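Local coordinates for conserved hypothetical protein (Streptococcus pneumoniae, PDB 2GK4), which is of unknown function but probably acts in pantothenate metabolism, on the route to coenzyme A, at residues A[103-108]-A[131-137]. Numbering follows the deposited sequence. Where two conformers were deposited one is given.
Sequences TGLEEV and DEVQVLF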
loop_
_atom_site.group_PDB
_atom_site.type_symbol
_atom_site.label_atom_id
_atom_site.label_comp_id
_atom_site.label_asym_id
_atom_site.label_seq_id
_atom_site.Cartn_x
_atom_site.Cartn_y
_atom_site.Cartn_z
ATOM N N THR A 103 -7.346 -15.632 7.952
ATOM C CA THR A 103 -7.331 -17.100 8.008
ATOM C C THR A 103 -7.707 -17.733 6.657
ATOM O O THR A 103 -7.989 -17.029 5.700
ATOM C CB THR A 103 -8.239 -17.630 9.159
ATOM O OG1 THR A 103 -7.922 -18.994 9.454
ATOM C CG2 THR A 103 -9.719 -17.520 8.802
ATOM N N GLY A 104 -7.694 -19.065 6.602
ATOM C CA GLY A 104 -8.097 -19.819 5.391
ATOM C C GLY A 104 -9.610 -19.971 5.322
ATOM O O GLY A 104 -10.297 -19.939 6.346
ATOM N N LEU A 105 -10.141 -20.117 4.115
ATOM C CA LEU A 105 -11.588 -20.288 3.934
ATOM C C LEU A 105 -12.163 -21.480 4.730
ATOM O O LEU A 105 -13.285 -21.397 5.239
ATOM C CB LEU A 105 -11.936 -20.447 2.445
ATOM C CG LEU A 105 -13.427 -20.484 2.078
ATOM C CD1 LEU A 105 -14.116 -19.159 2.354
ATOM C CD2 LEU A 105 -13.610 -20.894 0.609
ATOM N N GLU A 106 -11.393 -22.561 4.818
ATOM C CA GLU A 106 -11.820 -23.779 5.510
ATOM C C GLU A 106 -12.139 -23.552 6.995
ATOM O O GLU A 106 -13.176 -24.010 7.476
ATOM C CB GLU A 106 -10.792 -24.903 5.316
ATOM C CG GLU A 106 -9.336 -24.422 5.293
ATOM C CD GLU A 106 -8.803 -24.122 3.884
ATOM O OE1 GLU A 106 -8.511 -25.099 3.148
ATOM O OE2 GLU A 106 -8.654 -22.924 3.535
ATOM N N GLU A 107 -11.271 -22.824 7.705
ATOM C CA GLU A 107 -11.541 -22.439 9.109
ATOM C C GLU A 107 -12.837 -21.625 9.226
ATOM O O GLU A 107 -13.629 -21.833 10.152
ATOM C CB GLU A 107 -10.365 -21.671 9.750
ATOM C CG GLU A 107 -10.504 -21.557 11.284
ATOM C CD GLU A 107 -9.567 -20.533 11.954
ATOM O OE1 GLU A 107 -8.651 -20.001 11.314
ATOM O OE2 GLU A 107 -9.747 -20.277 13.163
ATOM N N VAL A 108 -13.060 -20.697 8.293
ATOM C CA VAL A 108 -14.300 -19.903 8.274
ATOM C C VAL A 108 -15.527 -20.793 8.016
ATOM O O VAL A 108 -16.555 -20.670 8.680
ATOM C CB VAL A 108 -14.246 -18.757 7.243
ATOM C CG1 VAL A 108 -15.512 -17.867 7.328
ATOM C CG2 VAL A 108 -12.980 -17.884 7.495
ATOM N N ASP A 131 -4.154 -22.960 0.699
ATOM C CA ASP A 131 -5.505 -22.381 0.707
ATOM C C ASP A 131 -5.772 -21.755 -0.649
ATOM O O ASP A 131 -4.997 -20.912 -1.112
ATOM C CB ASP A 131 -5.666 -21.287 1.779
ATOM C CG ASP A 131 -5.384 -21.772 3.193
ATOM O OD1 ASP A 131 -5.069 -20.911 4.047
ATOM O OD2 ASP A 131 -5.480 -22.985 3.472
ATOM N N GLU A 132 -6.849 -22.158 -1.301
ATOM C CA GLU A 132 -7.253 -21.465 -2.510
ATOM C C GLU A 132 -7.831 -20.089 -2.192
ATOM O O GLU A 132 -7.825 -19.194 -3.033
ATOM C CB GLU A 132 -8.268 -22.281 -3.302
ATOM C CG GLU A 132 -7.718 -22.811 -4.632
ATOM C CD GLU A 132 -7.343 -21.683 -5.602
ATOM O OE1 GLU A 132 -8.161 -20.738 -5.795
ATOM O OE2 GLU A 132 -6.221 -21.744 -6.163
ATOM N N VAL A 133 -8.363 -19.939 -0.985
ATOM C CA VAL A 133 -9.028 -18.698 -0.605
ATOM C C VAL A 133 -8.602 -18.321 0.796
ATOM O O VAL A 133 -8.543 -19.176 1.686
ATOM C CB VAL A 133 -10.586 -18.834 -0.690
ATOM C CG1 VAL A 133 -11.298 -17.566 -0.171
ATOM C CG2 VAL A 133 -11.033 -19.101 -2.112
ATOM N N GLN A 134 -8.293 -17.045 1.005
ATOM C CA GLN A 134 -8.056 -16.563 2.361
ATOM C C GLN A 134 -9.066 -15.458 2.710
ATOM O O GLN A 134 -9.615 -14.805 1.823
ATOM C CB GLN A 134 -6.579 -16.191 2.571
ATOM C CG GLN A 134 -5.639 -17.435 2.534
ATOM C CD GLN A 134 -4.143 -17.117 2.722
ATOM O OE1 GLN A 134 -3.705 -15.984 2.537
ATOM N NE2 GLN A 134 -3.360 -18.137 3.082
ATOM N N VAL A 135 -9.354 -15.309 4.001
ATOM C CA VAL A 135 -10.456 -14.475 4.453
ATOM C C VAL A 135 -9.948 -13.571 5.558
ATOM O O VAL A 135 -9.401 -14.058 6.548
ATOM C CB VAL A 135 -11.605 -15.337 5.034
ATOM C CG1 VAL A 135 -12.777 -14.461 5.448
ATOM C CG2 VAL A 135 -12.057 -16.371 4.037
ATOM N N LEU A 136 -10.128 -12.274 5.379
ATOM C CA LEU A 136 -9.696 -11.279 6.370
ATOM C C LEU A 136 -10.914 -10.620 7.020
ATOM O O LEU A 136 -11.791 -10.119 6.307
ATOM C CB LEU A 136 -8.792 -10.213 5.696
ATOM C CG LEU A 136 -8.396 -9.016 6.583
ATOM C CD1 LEU A 136 -7.461 -9.461 7.687
ATOM C CD2 LEU A 136 -7.779 -7.880 5.726
ATOM N N PHE A 137 -10.951 -10.626 8.361
ATOM C CA PHE A 137 -11.996 -9.950 9.137
ATOM C C PHE A 137 -11.440 -8.615 9.587
ATOM O O PHE A 137 -10.312 -8.554 10.085
ATOM C CB PHE A 137 -12.400 -10.801 10.351
ATOM C CG PHE A 137 -13.037 -12.123 9.960
ATOM C CD1 PHE A 137 -12.238 -13.236 9.678
ATOM C CD2 PHE A 137 -14.425 -12.220 9.802
ATOM C CE1 PHE A 137 -12.811 -14.460 9.273
ATOM C CE2 PHE A 137 -15.025 -13.441 9.400
ATOM C CZ PHE A 137 -14.220 -14.553 9.132
HETATM O O HOH W 1 -5.418 -25.315 2.197
#
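The Phe137 ring is met at its edge: Val108 CG1 lies in the ring plane, and Val108 CG2 approaches Phe137 CE1 at 3.9 Å, while Phe117 stacks on the ring. Phe137 CG lies anti to the carbonyl carbon, which lets the far edge of the ring approach Val108, arriving from the opposite direction. These residues belong to a two-stranded antiparallel arm, 97-104 with 133-140; the centre of this contact lies about 30 Å from the centre of the chain. Thr103 and Val135 form a hydrogen-bonded pair: Thr103 N donates to Val135 O at 2.9 Å and Val135 N to Thr103 O at 2.8 Å, both at 165°. At the next, non-hydrogen-bonded pair with Gln134, Gly104 serves as N-cap of helix 105-110. One further bond, Leu105 N to Val133 O at 3.1 Å, ties the first helical turn to the strand, with the donor 39° out of the carbonyl plane. Leu105 spreads over Val133, and its CD1 reaches Val135 CG2 at 3.9 Å. Residues 134-137 also pair with a strand of the second subunit, which carries the sheet across the dimer interface. At the other end, in the conformer given for Glu106, OE2 lies 3.2 Å from Asp131 OD2, two acceptors of like charge with carboxylate planes 35° apart, a proximity that may raise their proton affinity. Ser128 N binds Asp131 OD1, and a water donates to Asp131 OD2 at 2.7 Å and, in that conformer, to Glu106 OE1.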